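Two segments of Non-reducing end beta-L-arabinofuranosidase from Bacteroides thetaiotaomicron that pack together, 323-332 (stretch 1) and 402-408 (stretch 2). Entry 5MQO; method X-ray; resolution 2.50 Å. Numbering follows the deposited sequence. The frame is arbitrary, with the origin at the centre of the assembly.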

# COMPACT_ATOMS: atom_id res chain seq x y z
N LEU A 323 -9.44 -14.59 -8.10
CA LEU A 323 -8.96 -13.44 -7.32
C LEU A 323 -9.49 -13.47 -5.90
O LEU A 323 -8.75 -13.11 -4.99
N THR A 324 -10.73 -13.94 -5.70
CA THR A 324 -11.29 -14.03 -4.33
C THR A 324 -10.72 -15.16 -3.46
O THR A 324 -10.58 -14.95 -2.30
N SER A 325 -10.35 -16.32 -3.97
CA SER A 325 -9.65 -17.28 -3.08
C SER A 325 -8.18 -16.92 -2.85
O SER A 325 -7.62 -17.25 -1.82
N ILE A 326 -7.56 -16.23 -3.81
CA ILE A 326 -6.18 -15.75 -3.65
C ILE A 326 -6.17 -14.63 -2.59
O ILE A 326 -5.29 -14.60 -1.72
N TRP A 327 -7.13 -13.71 -2.67
CA TRP A 327 -7.19 -12.61 -1.71
C TRP A 327 -7.37 -13.24 -0.35
O TRP A 327 -6.62 -12.98 0.56
N ASN A 328 -8.35 -14.12 -0.27
CA ASN A 328 -8.65 -14.85 0.93
C ASN A 328 -7.43 -15.57 1.52
O ASN A 328 -7.21 -15.50 2.71
N ASP A 329 -6.66 -16.25 0.69
CA ASP A 329 -5.43 -16.97 1.09
C ASP A 329 -4.39 -16.04 1.73
O ASP A 329 -3.91 -16.26 2.84
N ILE A 330 -4.09 -14.96 1.03
CA ILE A 330 -3.23 -13.94 1.54
C ILE A 330 -3.68 -13.43 2.92
O ILE A 330 -2.90 -13.40 3.87
N VAL A 331 -4.93 -13.01 3.01
CA VAL A 331 -5.35 -12.18 4.12
C VAL A 331 -5.64 -13.01 5.35
O VAL A 331 -5.41 -12.56 6.47
N THR A 332 -6.16 -14.21 5.18
CA THR A 332 -6.46 -15.03 6.34
C THR A 332 -5.28 -16.00 6.69
O THR A 332 -5.29 -16.66 7.76
N ALA A 402 -16.32 -2.66 1.41
CA ALA A 402 -15.43 -1.92 2.30
C ALA A 402 -14.24 -2.74 2.86
O ALA A 402 -13.23 -2.16 3.29
N LYS A 403 -14.36 -4.07 2.86
CA LYS A 403 -13.31 -4.91 3.42
C LYS A 403 -12.00 -4.79 2.62
O LYS A 403 -10.92 -4.96 3.18
N TYR A 404 -12.09 -4.49 1.33
CA TYR A 404 -10.91 -4.22 0.53
C TYR A 404 -10.31 -2.86 0.88
O TYR A 404 -9.09 -2.71 0.88
N ALA A 405 -11.16 -1.88 1.19
CA ALA A 405 -10.66 -0.59 1.69
C ALA A 405 -9.85 -0.67 3.00
O ALA A 405 -8.88 0.10 3.17
N GLU A 406 -10.23 -1.57 3.90
CA GLU A 406 -9.49 -1.81 5.15
C GLU A 406 -8.02 -2.17 4.87
O GLU A 406 -7.10 -1.61 5.49
N LEU A 407 -7.82 -3.07 3.92
CA LEU A 407 -6.48 -3.51 3.52
C LEU A 407 -5.65 -2.45 2.86
O LEU A 407 -4.43 -2.39 3.09
N VAL A 408 -6.29 -1.61 2.05
CA VAL A 408 -5.60 -0.44 1.49
C VAL A 408 -5.05 0.40 2.64
O VAL A 408 -3.89 0.80 2.59

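Two helical segments meet here, with axes 12.8 Å apart at closest approach and their N-to-C directions 47° apart. Across this spacing, contact is made by side chains, chiefly those of Trp327, Tyr404 and Leu407. The contact is modest, burying 285 Å² over both sides, and no hydrogen bond crosses it.

Leu323 opens stretch 1. It is buried, with chi1 m and chi2 t, but its side chain makes no contact with stretch 2.

Thr324 makes a small contact; stretch 2 covers 17 Å² of it. Its CA-to-CB bond points sideways and chi1 is p. Its methyl CG2 lies 4.0 Å from OH of Tyr404, a loose van der Waals approach. Its OG1 is hydrogen-bonded elsewhere in the structure.

Ser325 and Ile326 do not reach stretch 2. Ser325 has chi1 p; Ile326 is m, t and buried.

Trp327 is the centre of the packing. Its CA-to-CB bond points toward stretch 2, with chi1 t and chi2 at 86°. Stretch 2 covers 103 Å² of it, the largest such area of any residue in the two stretches, and it touches three residues of the partner helix. Tyr404 lies over one face of the indole, with its CD1 3.5 Å from Trp327 NE1. The tyrosine presents its edge: its ring centroid is 4.7 Å from that of the indole five-membered ring, and the planes make 69°. Tyr404 has chi1 m and chi2 at -64°; its CA-to-CB bond points sideways, but the end of the side chain comes nearer. Leu407 packs at the edge of the indole, with CD1 3.3 Å from Trp327 CZ2, a tight apolar contact. Lys403 points its CA-to-CB bond toward stretch 1. With chi1 p and the other chi angles t, its chain extends to place NZ 3.3 Å from Trp327 CZ3, in an oblique position. Trp327 NE1 finds its hydrogen-bond partner elsewhere in the structure.

Asn328 is exposed, with chi1 t, and makes no contact across. Asp329, also t, and Ile330, m and t, are buried but out of reach of stretch 2.

The CA-to-CB bond of Val331 points toward stretch 2, one turn after Trp327. Its chi1 is t. Val331 CG2 meets CD1 of Leu407 at 3.7 Å, so this one leucine methyl touches both residues. The CA-to-CB bond of Leu407 points toward stretch 1, with chi1 m, while its chi2 of 138° lies between wells.

Thr332, chi1 p, closes the stretch without touching the partner. Its OG1 donates a hydrogen bond to the backbone O of Asn328 at 2.7 Å, within its own helix.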

# COMPACT_ATOMS: atom_id res chain seq x y z
CB LEU A 323 -9.29 -12.11 -7.98
CG LEU A 323 -8.53 -11.78 -9.28
CD1 LEU A 323 -9.11 -10.53 -9.93
CD2 LEU A 323 -7.03 -11.65 -9.06
CB THR A 324 -12.84 -13.98 -4.26
OG1 THR A 324 -13.41 -15.01 -5.06
CG2 THR A 324 -13.34 -12.72 -4.82
CB SER A 325 -9.84 -18.78 -3.44
OG SER A 325 -9.71 -18.96 -4.82
CB ILE A 326 -5.57 -15.27 -5.00
CG1 ILE A 326 -5.44 -16.44 -5.95
CG2 ILE A 326 -4.16 -14.69 -4.82
CD1 ILE A 326 -4.99 -16.05 -7.34
CB TRP A 327 -8.33 -11.63 -2.03
CG TRP A 327 -8.50 -10.57 -0.99
CD1 TRP A 327 -7.85 -9.38 -0.92
CD2 TRP A 327 -9.39 -10.61 0.12
NE1 TRP A 327 -8.26 -8.67 0.19
CE2 TRP A 327 -9.21 -9.41 0.85
CE3 TRP A 327 -10.33 -11.54 0.59
CZ2 TRP A 327 -9.95 -9.12 2.03
CZ3 TRP A 327 -11.06 -11.25 1.77
CH2 TRP A 327 -10.86 -10.05 2.47
CB ASN A 328 -9.75 -15.88 0.62
CG ASN A 328 -10.39 -16.42 1.87
OD1 ASN A 328 -9.94 -17.44 2.43
ND2 ASN A 328 -11.44 -15.73 2.33
CB ASP A 329 -4.78 -17.65 -0.12
CG ASP A 329 -3.59 -18.51 0.27
OD1 ASP A 329 -3.59 -19.04 1.40
OD2 ASP A 329 -2.65 -18.66 -0.55
CB ILE A 330 -3.17 -12.75 0.54
CG1 ILE A 330 -2.40 -13.13 -0.74
CG2 ILE A 330 -2.50 -11.55 1.19
CD1 ILE A 330 -2.74 -12.29 -1.95
CB VAL A 331 -6.58 -11.33 3.70
CG1 VAL A 331 -7.44 -10.89 4.87
CG2 VAL A 331 -6.09 -10.12 2.91
CB THR A 332 -7.78 -15.78 6.10
OG1 THR A 332 -7.60 -16.76 5.09
CG2 THR A 332 -8.89 -14.78 5.69
CB ALA A 402 -16.22 -1.33 3.45
CB LYS A 403 -13.76 -6.36 3.52
CG LYS A 403 -13.72 -7.14 2.22
CD LYS A 403 -14.44 -8.46 2.34
CE LYS A 403 -14.21 -9.34 1.12
NZ LYS A 403 -14.35 -10.77 1.49
CB TYR A 404 -11.22 -4.33 -0.96
CG TYR A 404 -11.66 -5.71 -1.40
CD1 TYR A 404 -10.78 -6.81 -1.31
CD2 TYR A 404 -12.95 -5.93 -1.88
CE1 TYR A 404 -11.18 -8.07 -1.71
CE2 TYR A 404 -13.35 -7.19 -2.26
CZ TYR A 404 -12.46 -8.25 -2.18
OH TYR A 404 -12.86 -9.49 -2.57
CB ALA A 405 -11.81 0.41 1.83
CB GLU A 406 -10.15 -2.95 5.93
CG GLU A 406 -9.64 -3.19 7.35
CD GLU A 406 -9.75 -2.00 8.26
OE1 GLU A 406 -10.77 -1.28 8.22
OE2 GLU A 406 -8.81 -1.77 9.05
CB LEU A 407 -6.58 -4.77 2.65
CG LEU A 407 -6.79 -5.90 3.68
CD1 LEU A 407 -7.80 -6.90 3.25
CD2 LEU A 407 -5.47 -6.58 4.02
CB VAL A 408 -6.54 0.40 0.57
CG1 VAL A 408 -5.92 1.74 0.21
CG2 VAL A 408 -6.84 -0.36 -0.71